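Side-chain contacts in probable hydrolase (PDB 7AL6), which is of unknown function but belongs to the alpha/beta hydrolase superfamily and is probably a hydrolase, perhaps a lipolytic enzyme: residues V109-A112 against G113-E117; I10-H14 against I15-A19. All blocks are in the same frame, centred on the assembly; numbering follows the deposited sequence.

In the fold
Along the chain contact 2 comes first, in the hairpin of strands 7-11 and 16-22 that starts the mixed eight-stranded sheet of the alpha/beta hydrolase fold, with 7-11 outermost. Contact 1 follows at the C-terminal end of helix 103-114, which links two inner parallel strands of the same sheet, 96-101 and 119-125. The contact centres are about 21 Å apart and the nearest atoms about 11 Å, so they do not touch. Helix 77-91 bridges the gap, taking Leu110, Leu111 and Leu115 of contact 1 and Ile10, His14 and Leu17 of contact 2. Both contacts also touch the second subunit, and contact 2 the third as well.

Contact 1 (V109-A112 against G113-E117); sequences VLLA and GALPE
Gly113 N donates to Val109 O at 2.8 Å, a regular i to i+4 bond of helix 103-114. Gly113 has no side chain, so its meeting with the preceding turn is all backbone; in that turn Val109 packs on Leu124 and Val222, and Leu110 on Leu77 and Phe221. The N-H of Ala114 is shared: its N bonds to Leu110 O at 2.9 Å with a bent N-H...O angle of 138°, and a second, weak bond at 3.2 Å goes to Leu111 O. Its CB lies beside Leu110 O, and it also meets Leu142 of the second subunit. The helix crosses between parallel strands 96-101 and 119-125 in a beta-alpha-beta unit of the alpha/beta hydrolase fold, just after what is probably the nucleophile elbow. Leu115 is the first residue to leave helical geometry, yet its N still makes a straight bond to Leu111 O (2.9 Å, 163°), so this one carbonyl receives two donors, one of them weakly. With chi1 near -76°, CG of Leu115 sits beside its own N, and CD1 approaches Leu111 CD1 at a loose 4.5 Å; both leucines also pack on helix 77-91. Pro116 has no N-H to continue the series. It lies instead against the carbonyl of Ala112: its CA comes closest, 3.4 Å from Ala112 O, with CB and CD of the ring each 3.6 Å from the same oxygen. Beyond this turn, the carboxylate of Glu117 forms a salt bridge through OE1 with Lys147 NZ of the second subunit.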
loop_
_atom_site.group_PDB
_atom_site.type_symbol
_atom_site.label_atom_id
_atom_site.label_comp_id
_atom_site.label_asym_id
_atom_site.label_seq_id
_atom_site.Cartn_x
_atom_site.Cartn_y
_atom_site.Cartn_z
ATOM N N VAL A 109 11.496 27.431 -3.284
ATOM C CA VAL A 109 11.751 28.469 -2.276
ATOM C C VAL A 109 11.629 27.898 -0.878
ATOM O O VAL A 109 12.423 28.224 0.011
ATOM C CB VAL A 109 10.792 29.666 -2.464
ATOM C CG1 VAL A 109 10.786 30.598 -1.215
ATOM C CG2 VAL A 109 11.142 30.474 -3.718
ATOM N N LEU A 110 10.632 27.053 -0.649
ATOM C CA LEU A 110 10.415 26.409 0.664
ATOM C C LEU A 110 11.647 25.571 1.004
ATOM O O LEU A 110 12.133 25.692 2.071
ATOM C CB LEU A 110 9.177 25.513 0.603
ATOM C CG LEU A 110 7.825 26.214 0.664
ATOM C CD1 LEU A 110 6.721 25.200 0.813
ATOM C CD2 LEU A 110 7.767 27.227 1.788
ATOM N N LEU A 111 12.140 24.797 0.059
ATOM C CA LEU A 111 13.314 23.927 0.246
ATOM C C LEU A 111 14.569 24.774 0.485
ATOM O O LEU A 111 15.291 24.475 1.397
ATOM C CB LEU A 111 13.438 23.049 -0.990
ATOM C CG LEU A 111 14.387 21.870 -0.877
ATOM C CD1 LEU A 111 14.150 21.085 0.390
ATOM C CD2 LEU A 111 14.245 20.992 -2.095
ATOM N N ALA A 112 14.765 25.824 -0.298
ATOM C CA ALA A 112 15.933 26.722 -0.200
ATOM C C ALA A 112 15.897 27.409 1.162
ATOM O O ALA A 112 16.920 27.520 1.786
ATOM C CB ALA A 112 15.947 27.700 -1.332
ATOM N N GLY A 113 14.727 27.807 1.616
ATOM C CA GLY A 113 14.602 28.457 2.907
ATOM C C GLY A 113 14.767 27.500 4.072
ATOM O O GLY A 113 15.297 27.877 5.125
ATOM N N ALA A 114 14.328 26.250 3.907
ATOM C CA ALA A 114 14.354 25.304 5.016
ATOM C C ALA A 114 15.706 24.632 5.159
ATOM O O ALA A 114 16.134 24.360 6.284
ATOM C CB ALA A 114 13.266 24.229 4.831
ATOM N N LEU A 115 16.355 24.302 4.043
ATOM C CA LEU A 115 17.639 23.606 4.034
ATOM C C LEU A 115 18.641 24.376 3.182
ATOM O O LEU A 115 19.132 23.882 2.153
ATOM C CB LEU A 115 17.462 22.183 3.513
ATOM C CG LEU A 115 16.827 21.217 4.517
ATOM C CD1 LEU A 115 16.718 19.823 3.858
ATOM C CD2 LEU A 115 17.671 21.162 5.808
ATOM N N PRO A 116 19.049 25.588 3.584
ATOM C CA PRO A 116 19.953 26.390 2.777
ATOM C C PRO A 116 21.297 25.692 2.509
ATOM O O PRO A 116 21.820 25.888 1.500
ATOM C CB PRO A 116 20.116 27.702 3.536
ATOM C CG PRO A 116 19.528 27.454 4.886
ATOM C CD PRO A 116 18.608 26.264 4.768
ATOM N N GLU A 117 21.733 24.792 3.379
ATOM C CA GLU A 117 23.002 24.032 3.262
ATOM C C GLU A 117 23.029 23.216 1.948
ATOM O O GLU A 117 24.094 23.028 1.435
ATOM C CB GLU A 117 23.193 23.165 4.517
ATOM C CG GLU A 117 22.307 21.917 4.526
ATOM C CD GLU A 117 21.880 21.162 5.771
ATOM O OE1 GLU A 117 21.750 21.764 6.823
ATOM O OE2 GLU A 117 21.595 19.974 5.633
#

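Contact 2 (I10-H14 against I15-A19); sequences ISLPH and IELAA
The beta hairpin of strands 7-11 and 16-22, at the edge of the alpha/beta hydrolase sheet, pairs Ile10 with Leu17 and Ser11 with Glu16. Ile10 and Leu17 form the antiparallel hydrogen-bonded pair: Ile10 N to Leu17 O is 2.7 Å and Leu17 N to Ile10 O 3.0 Å, both nearly straight. Nearer the turn, Leu12 N reaches Ile15 O at 3.0 Å, a more bent bond of 142°. On the Ile10-Leu17 face, Ile10 CD1 meets Ala19 CB at 3.8 Å. Leu12 CD1 touches Leu17 CD1 and also Ile15 CG2; Ile10 and Leu17 pack on Val87 of helix 77-91, while Ile15 lies on Ala61 and Arg69. On the opposite face, Ser11 and Glu16 are a non-hydrogen-bonded pair whose side chains are bridged by a water, which donates to Ser11 OG and, at 2.7 Å, to Glu16 OE1. Each has a firmer partner too: Ser11 OG bonds Glu191 of the third subunit, and Glu16 OE2 pairs with Arg9 NE, while OE1 also pairs with Arg200 NH2 of the third subunit. His14 has its NE2 bonded to Asp83. One face of its ring receives Ile15 CG2 as a CH-pi contact, 3.9 Å from the centroid and 23° off the ring normal.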
loop_
_atom_site.group_PDB
_atom_site.type_symbol
_atom_site.label_atom_id
_atom_site.label_comp_id
_atom_site.label_asym_id
_atom_site.label_seq_id
_atom_site.Cartn_x
_atom_site.Cartn_y
_atom_site.Cartn_z
ATOM N N ILE A 10 12.833 6.845 -10.152
ATOM C CA ILE A 10 13.708 7.145 -8.994
ATOM C C ILE A 10 12.990 6.567 -7.787
ATOM O O ILE A 10 11.891 6.992 -7.508
ATOM C CB ILE A 10 14.016 8.641 -8.871
ATOM C CG1 ILE A 10 14.590 9.199 -10.170
ATOM C CG2 ILE A 10 14.930 8.887 -7.688
ATOM C CD1 ILE A 10 14.784 10.675 -10.182
ATOM N N SER A 11 13.617 5.622 -7.117
ATOM C CA SER A 11 12.994 4.902 -6.007
ATOM C C SER A 11 13.291 5.637 -4.711
ATOM O O SER A 11 14.452 5.708 -4.284
ATOM C CB SER A 11 13.509 3.468 -5.898
ATOM O OG SER A 11 13.010 2.726 -6.988
ATOM N N LEU A 12 12.255 6.183 -4.096
ATOM C CA LEU A 12 12.320 6.731 -2.762
ATOM C C LEU A 12 11.745 5.725 -1.780
ATOM O O LEU A 12 11.084 4.767 -2.170
ATOM C CB LEU A 12 11.544 8.047 -2.700
ATOM C CG LEU A 12 11.863 9.073 -3.801
ATOM C CD1 LEU A 12 11.128 10.416 -3.497
ATOM C CD2 LEU A 12 13.336 9.313 -3.971
ATOM N N PRO A 13 11.991 5.907 -0.484
ATOM C CA PRO A 13 11.488 4.934 0.492
ATOM C C PRO A 13 9.996 4.790 0.454
ATOM O O PRO A 13 9.473 3.689 0.616
ATOM C CB PRO A 13 11.978 5.498 1.846
ATOM C CG PRO A 13 13.192 6.353 1.490
ATOM C CD PRO A 13 12.917 6.903 0.095
ATOM N N HIS A 14 9.270 5.860 0.173
ATOM C CA HIS A 14 7.825 5.840 0.288
ATOM C C HIS A 14 7.082 5.949 -1.031
ATOM O O HIS A 14 5.846 5.917 -1.027
ATOM C CB HIS A 14 7.390 7.026 1.170
ATOM C CG HIS A 14 7.846 8.352 0.642
ATOM N ND1 HIS A 14 9.179 8.716 0.594
ATOM C CD2 HIS A 14 7.152 9.398 0.120
ATOM C CE1 HIS A 14 9.284 9.926 0.068
ATOM N NE2 HIS A 14 8.066 10.367 -0.213
ATOM N N ILE A 15 7.766 6.249 -2.112
ATOM C CA ILE A 15 7.105 6.447 -3.424
ATOM C C ILE A 15 8.142 6.280 -4.519
ATOM O O ILE A 15 9.299 6.513 -4.275
ATOM C CB ILE A 15 6.453 7.842 -3.475
ATOM C CG1 ILE A 15 5.409 7.976 -4.579
ATOM C CG2 ILE A 15 7.516 8.908 -3.583
ATOM C CD1 ILE A 15 4.543 9.201 -4.479
ATOM N N GLU A 16 7.690 5.965 -5.706
ATOM C CA GLU A 16 8.544 5.838 -6.886
ATOM C C GLU A 16 8.188 6.986 -7.829
ATOM O O GLU A 16 7.044 7.087 -8.180
ATOM C CB GLU A 16 8.294 4.482 -7.498
ATOM C CG GLU A 16 9.428 4.022 -8.326
ATOM C CD GLU A 16 9.129 2.679 -8.930
ATOM O OE1 GLU A 16 9.376 1.688 -8.274
ATOM O OE2 GLU A 16 8.620 2.679 -10.038
ATOM N N LEU A 17 9.142 7.798 -8.246
ATOM C CA LEU A 17 8.863 8.948 -9.120
ATOM C C LEU A 17 9.506 8.721 -10.473
ATOM O O LEU A 17 10.403 7.932 -10.567
ATOM C CB LEU A 17 9.419 10.234 -8.511
ATOM C CG LEU A 17 8.903 10.608 -7.135
ATOM C CD1 LEU A 17 9.588 11.858 -6.652
ATOM C CD2 LEU A 17 7.405 10.779 -7.143
ATOM N N ALA A 18 8.978 9.370 -11.479
ATOM C CA ALA A 18 9.558 9.356 -12.810
ATOM C C ALA A 18 10.319 10.647 -13.070
ATOM O O ALA A 18 9.957 11.714 -12.556
ATOM C CB ALA A 18 8.463 9.187 -13.871
ATOM N N ALA A 19 11.354 10.551 -13.903
ATOM C CA ALA A 19 12.108 11.737 -14.302
ATOM C C ALA A 19 12.689 11.562 -15.699
ATOM O O ALA A 19 13.022 10.446 -16.120
ATOM C CB ALA A 19 13.261 12.027 -13.359
HETATM O O HOH W 1 10.569 1.409 -5.906
#